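PDB 3NCO: endoglucanase FnCel5A from Fervidobacterium nodosum, which probably hydrolyses internal beta-1,4-glucosidic bonds of cellulose and related glucans, as a family 5 glycoside hydrolase built on a TIM barrel. Local coordinates for residues K18-G23 with V97-C102; H86-A91 with K131-K136. All coordinates share one frame; numbering follows the deposited sequence.

Contact 1: K18-G23 with V97-C102; sequences KMIGHG and VVIINC
Met19 and Ile20, at the end of helix 12-20, meet Val97 and Ile99 of the third strand at the floor of the TIM barrel, where the helix runs up to the N-terminal ends of the strands before the chain enters the first one. The two backbones are nearest at Ile20 and Val97, their CA atoms 6.3 Å apart. Val97 points its CB toward the helix end. Its methyl CG2 touches both the terminal CE and the backbone O of Met19, a selenomethionine here: CE lies 3.7 Å from Val97 CG2, and the backbone O of Met19 is also 3.7 Å from that methyl. The Met19 chain is extended as far as SE and then bends (chi3 46°), which swings CE back to Val97; the two side chains cross at about a right angle. Two residues along the strand, the outermost methyls of two isoleucines meet: Ile20 CD1 and Ile99 CD1 are 4.1 Å apart, the side chains again nearly perpendicular. Phe138 of strand 137-140 packs against Ile20 too. Gly21 then leaves the helix with positive phi (53°), turning the chain into strand 22-25. Polar groups of this turn are served from the second strand and the residue before it: Ser57 OG bonds Ile20 O, and Asp56 bonds the backbone of His22. Asp56 also bonds the backbone of Val97. Between the two segments there is no hydrogen bond; methyl and methylene groups make a modest, largely buried apolar contact whose cohesion comes from van der Waals and hydrophobic forces, with no directional bond to fix its alignment.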
# COMPACT_ATOMS: atom_id res chain seq x y z
N LYS A 18 -3.25 4.45 13.73
CA LYS A 18 -2.92 5.89 13.86
C LYS A 18 -1.42 6.15 13.70
O LYS A 18 -1.00 7.25 13.27
CB LYS A 18 -3.39 6.42 15.23
CG LYS A 18 -4.83 6.76 15.21
CD LYS A 18 -5.35 7.06 16.63
CE LYS A 18 -5.34 8.56 16.90
NZ LYS A 18 -3.95 9.12 16.93
N MSE A 19 -0.62 5.15 14.07
CA MSE A 19 0.83 5.23 13.87
C MSE A 19 1.25 5.27 12.40
O MSE A 19 2.29 5.86 12.05
CB MSE A 19 1.53 4.11 14.60
CG MSE A 19 1.49 4.26 16.11
SE MSE A 19 2.20 2.57 16.90
CE MSE A 19 3.79 2.28 15.83
N ILE A 20 0.45 4.66 11.53
CA ILE A 20 0.68 4.80 10.07
C ILE A 20 0.60 6.29 9.69
O ILE A 20 1.40 6.79 8.89
CB ILE A 20 -0.31 3.95 9.22
CG1 ILE A 20 -0.12 2.46 9.59
CG2 ILE A 20 -0.11 4.20 7.71
CD1 ILE A 20 -1.17 1.58 8.87
N GLY A 21 -0.38 6.98 10.27
CA GLY A 21 -0.51 8.41 10.06
C GLY A 21 -0.55 8.85 8.60
O GLY A 21 -1.40 8.45 7.84
N HIS A 22 0.35 9.75 8.24
CA HIS A 22 0.52 10.14 6.87
C HIS A 22 1.82 9.57 6.32
O HIS A 22 2.92 9.96 6.75
CB HIS A 22 0.52 11.66 6.73
CG HIS A 22 -0.79 12.32 7.07
ND1 HIS A 22 -1.38 12.22 8.31
CD2 HIS A 22 -1.58 13.16 6.35
CE1 HIS A 22 -2.49 12.95 8.34
NE2 HIS A 22 -2.64 13.53 7.16
N GLY A 23 1.66 8.64 5.37
CA GLY A 23 2.77 7.88 4.86
C GLY A 23 3.00 8.07 3.39
O GLY A 23 2.31 8.90 2.73
N VAL A 97 7.37 4.24 10.65
CA VAL A 97 6.65 2.97 10.70
C VAL A 97 6.83 2.39 9.30
O VAL A 97 6.88 3.16 8.31
CB VAL A 97 5.18 3.23 11.06
CG1 VAL A 97 4.29 2.02 10.74
CG2 VAL A 97 5.10 3.50 12.56
N VAL A 98 6.98 1.06 9.21
CA VAL A 98 7.31 0.48 7.92
C VAL A 98 6.29 -0.62 7.64
O VAL A 98 6.04 -1.46 8.54
CB VAL A 98 8.73 -0.13 7.94
CG1 VAL A 98 9.04 -0.73 6.58
CG2 VAL A 98 9.75 0.96 8.38
N ILE A 99 5.73 -0.61 6.41
CA ILE A 99 4.79 -1.64 5.98
C ILE A 99 5.50 -2.38 4.84
O ILE A 99 5.91 -1.75 3.87
CB ILE A 99 3.48 -1.01 5.45
CG1 ILE A 99 2.63 -0.31 6.56
CG2 ILE A 99 2.58 -2.09 4.85
CD1 ILE A 99 1.68 0.72 6.03
N ILE A 100 5.71 -3.70 5.00
CA ILE A 100 6.29 -4.49 3.89
C ILE A 100 5.18 -5.45 3.39
O ILE A 100 4.48 -6.05 4.23
CB ILE A 100 7.60 -5.26 4.31
CG1 ILE A 100 7.31 -6.35 5.38
CG2 ILE A 100 8.83 -4.29 4.66
CD1 ILE A 100 8.61 -7.17 5.74
N ASN A 101 5.07 -5.60 2.07
CA ASN A 101 3.91 -6.30 1.49
C ASN A 101 4.51 -7.41 0.57
O ASN A 101 5.72 -7.57 0.44
CB ASN A 101 2.89 -5.34 0.74
CG ASN A 101 3.35 -4.89 -0.66
OD1 ASN A 101 4.42 -5.32 -1.16
ND2 ASN A 101 2.56 -4.00 -1.32
N CYS A 102 3.63 -8.17 -0.11
CA CYS A 102 4.02 -8.82 -1.34
C CYS A 102 3.18 -8.21 -2.46
O CYS A 102 1.99 -7.93 -2.28
CB CYS A 102 3.73 -10.31 -1.19
SG CYS A 102 4.28 -11.36 -2.60

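Contact 2: H86-A91 with K131-K136; sequences HVVDVA and KDYPDK
The Tyr133 ring meets helix 78-93 at Asp89 and Val88, and Asp89 receives it edge-on: the carboxylate lies near the ring plane, the two planes only 8° apart, while the side chains as a whole cross at about a right angle. The phenol is the donor in this meeting, as Tyr133 OH donates a hydrogen bond to Asp89 OD1 at 2.8 Å. It arrives on the syn side of that oxygen, 28° out of the carboxylate plane, so the bond is somewhat tilted. OD1 also lies close to the ring rim, 3.2 Å from Tyr133 CE2, whereas Asp89 OD2 stays 3.8 Å from the hydroxyl; one oxygen does the work. Asp89 CG stands anti to its own carbonyl carbon (chi1 -75°), and from there the carboxylate extends off the helix to the phenol. Val88, one residue earlier, comes obliquely to the same CE2 margin of the ring, but from the other side of its plane: its CG1 touches Tyr133 CE2 at 3.6 Å and CD2 at 3.9 Å. CE2 is thus shared by a methyl and a carboxylate oxygen. In the barrel's outer layer, helix 78-93 precedes the third strand, and residues 131-136 link helix 112-130 to the fourth, so Tyr133 bridges from the end of one beta-alpha-beta crossover to the preceding helix. Phe130 makes an edge-to-face contact with its ring, and Arg172 bonds the carbonyl oxygens of Tyr133 and Pro134. The phenol bond would tend to favour an ionised Asp89, which lies at the surface.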
# COMPACT_ATOMS: atom_id res chain seq x y z
N HIS A 86 17.92 -5.04 5.04
CA HIS A 86 18.68 -3.79 5.08
C HIS A 86 17.77 -2.57 4.94
O HIS A 86 17.85 -1.60 5.69
CB HIS A 86 19.77 -3.76 4.03
CG HIS A 86 20.39 -2.41 3.88
ND1 HIS A 86 21.33 -1.92 4.78
CD2 HIS A 86 20.14 -1.40 3.01
CE1 HIS A 86 21.67 -0.69 4.42
NE2 HIS A 86 20.96 -0.35 3.34
N VAL A 87 16.84 -2.65 3.97
CA VAL A 87 15.98 -1.50 3.69
C VAL A 87 15.02 -1.22 4.87
O VAL A 87 14.72 -0.07 5.22
CB VAL A 87 15.21 -1.78 2.38
CG1 VAL A 87 14.04 -0.90 2.23
CG2 VAL A 87 16.14 -1.64 1.20
N VAL A 88 14.46 -2.28 5.44
CA VAL A 88 13.63 -2.11 6.66
C VAL A 88 14.42 -1.53 7.81
O VAL A 88 13.92 -0.63 8.51
CB VAL A 88 13.22 -3.45 7.20
CG1 VAL A 88 12.47 -3.29 8.51
CG2 VAL A 88 12.28 -4.06 6.18
N ASP A 89 15.66 -2.02 7.99
CA ASP A 89 16.54 -1.53 9.06
C ASP A 89 16.75 -0.02 8.96
O ASP A 89 16.63 0.71 9.95
CB ASP A 89 17.91 -2.21 9.00
CG ASP A 89 17.90 -3.64 9.50
OD1 ASP A 89 16.92 -4.06 10.14
OD2 ASP A 89 18.93 -4.33 9.24
N VAL A 90 17.09 0.44 7.75
CA VAL A 90 17.33 1.86 7.55
C VAL A 90 16.05 2.68 7.79
O VAL A 90 16.10 3.76 8.35
CB VAL A 90 17.86 2.11 6.13
CG1 VAL A 90 18.01 3.59 5.88
CG2 VAL A 90 19.18 1.41 5.90
N ALA A 91 14.90 2.18 7.35
CA ALA A 91 13.72 3.02 7.57
C ALA A 91 13.37 3.11 9.07
O ALA A 91 13.01 4.16 9.55
CB ALA A 91 12.53 2.43 6.79
N LYS A 131 10.61 -11.90 12.66
CA LYS A 131 9.80 -12.16 13.86
C LYS A 131 10.14 -11.29 15.07
O LYS A 131 9.25 -10.92 15.86
CB LYS A 131 9.82 -13.66 14.22
CG LYS A 131 11.14 -14.18 14.74
CD LYS A 131 11.04 -15.69 14.92
CE LYS A 131 12.37 -16.31 15.37
NZ LYS A 131 12.88 -15.79 16.68
N ASP A 132 11.42 -10.93 15.19
CA ASP A 132 11.91 -10.24 16.38
C ASP A 132 12.01 -8.73 16.14
O ASP A 132 12.51 -8.01 16.99
CB ASP A 132 13.26 -10.83 16.84
CG ASP A 132 13.12 -12.29 17.34
OD1 ASP A 132 12.18 -12.55 18.11
OD2 ASP A 132 13.94 -13.16 16.95
N TYR A 133 11.57 -8.26 14.97
CA TYR A 133 11.62 -6.83 14.66
C TYR A 133 10.63 -6.06 15.53
O TYR A 133 9.60 -6.61 15.90
CB TYR A 133 11.34 -6.61 13.16
CG TYR A 133 12.59 -6.62 12.32
CD1 TYR A 133 13.34 -7.78 12.18
CD2 TYR A 133 13.00 -5.48 11.65
CE1 TYR A 133 14.51 -7.82 11.41
CE2 TYR A 133 14.15 -5.48 10.87
CZ TYR A 133 14.92 -6.66 10.76
OH TYR A 133 16.08 -6.73 9.98
N PRO A 134 10.93 -4.78 15.83
CA PRO A 134 10.01 -3.95 16.62
C PRO A 134 8.60 -3.90 16.03
O PRO A 134 8.41 -4.12 14.81
CB PRO A 134 10.59 -2.54 16.49
CG PRO A 134 11.86 -2.62 15.84
CD PRO A 134 12.17 -4.05 15.47
N ASP A 135 7.63 -3.54 16.87
CA ASP A 135 6.23 -3.58 16.43
C ASP A 135 5.84 -2.45 15.45
O ASP A 135 4.71 -2.43 14.97
CB ASP A 135 5.29 -3.60 17.65
CG ASP A 135 5.38 -2.33 18.50
OD1 ASP A 135 6.11 -1.34 18.19
OD2 ASP A 135 4.65 -2.32 19.51
N LYS A 136 6.80 -1.58 15.12
CA LYS A 136 6.64 -0.48 14.16
C LYS A 136 6.86 -1.00 12.73
O LYS A 136 6.74 -0.23 11.80
CB LYS A 136 7.63 0.65 14.45
CG LYS A 136 7.19 1.46 15.68
CD LYS A 136 8.39 2.17 16.28
CE LYS A 136 7.95 2.84 17.61
NZ LYS A 136 9.12 3.36 18.34

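Overall arrangement
The centres of the two contacts are 12 Å apart, contact 1 about 8 Å and contact 2 about 17 Å from the centre of the chain: one lies on the barrel floor, the other in the helical layer. Strand 97-101 and Lys136 join them. Val98 N is 2.9 Å from Lys136 O, a probable hydrogen bond between the third and fourth strand regions, and Met19 CE packs 3.5 Å from Lys136 CG. Val98 CG2, facing outward, lies 3.5 Å from Ala91 CB of helix 78-93. In family 5 enzymes the active site lies at the C-terminal strand ends, so the touching residues of contact 1 sit toward the other end.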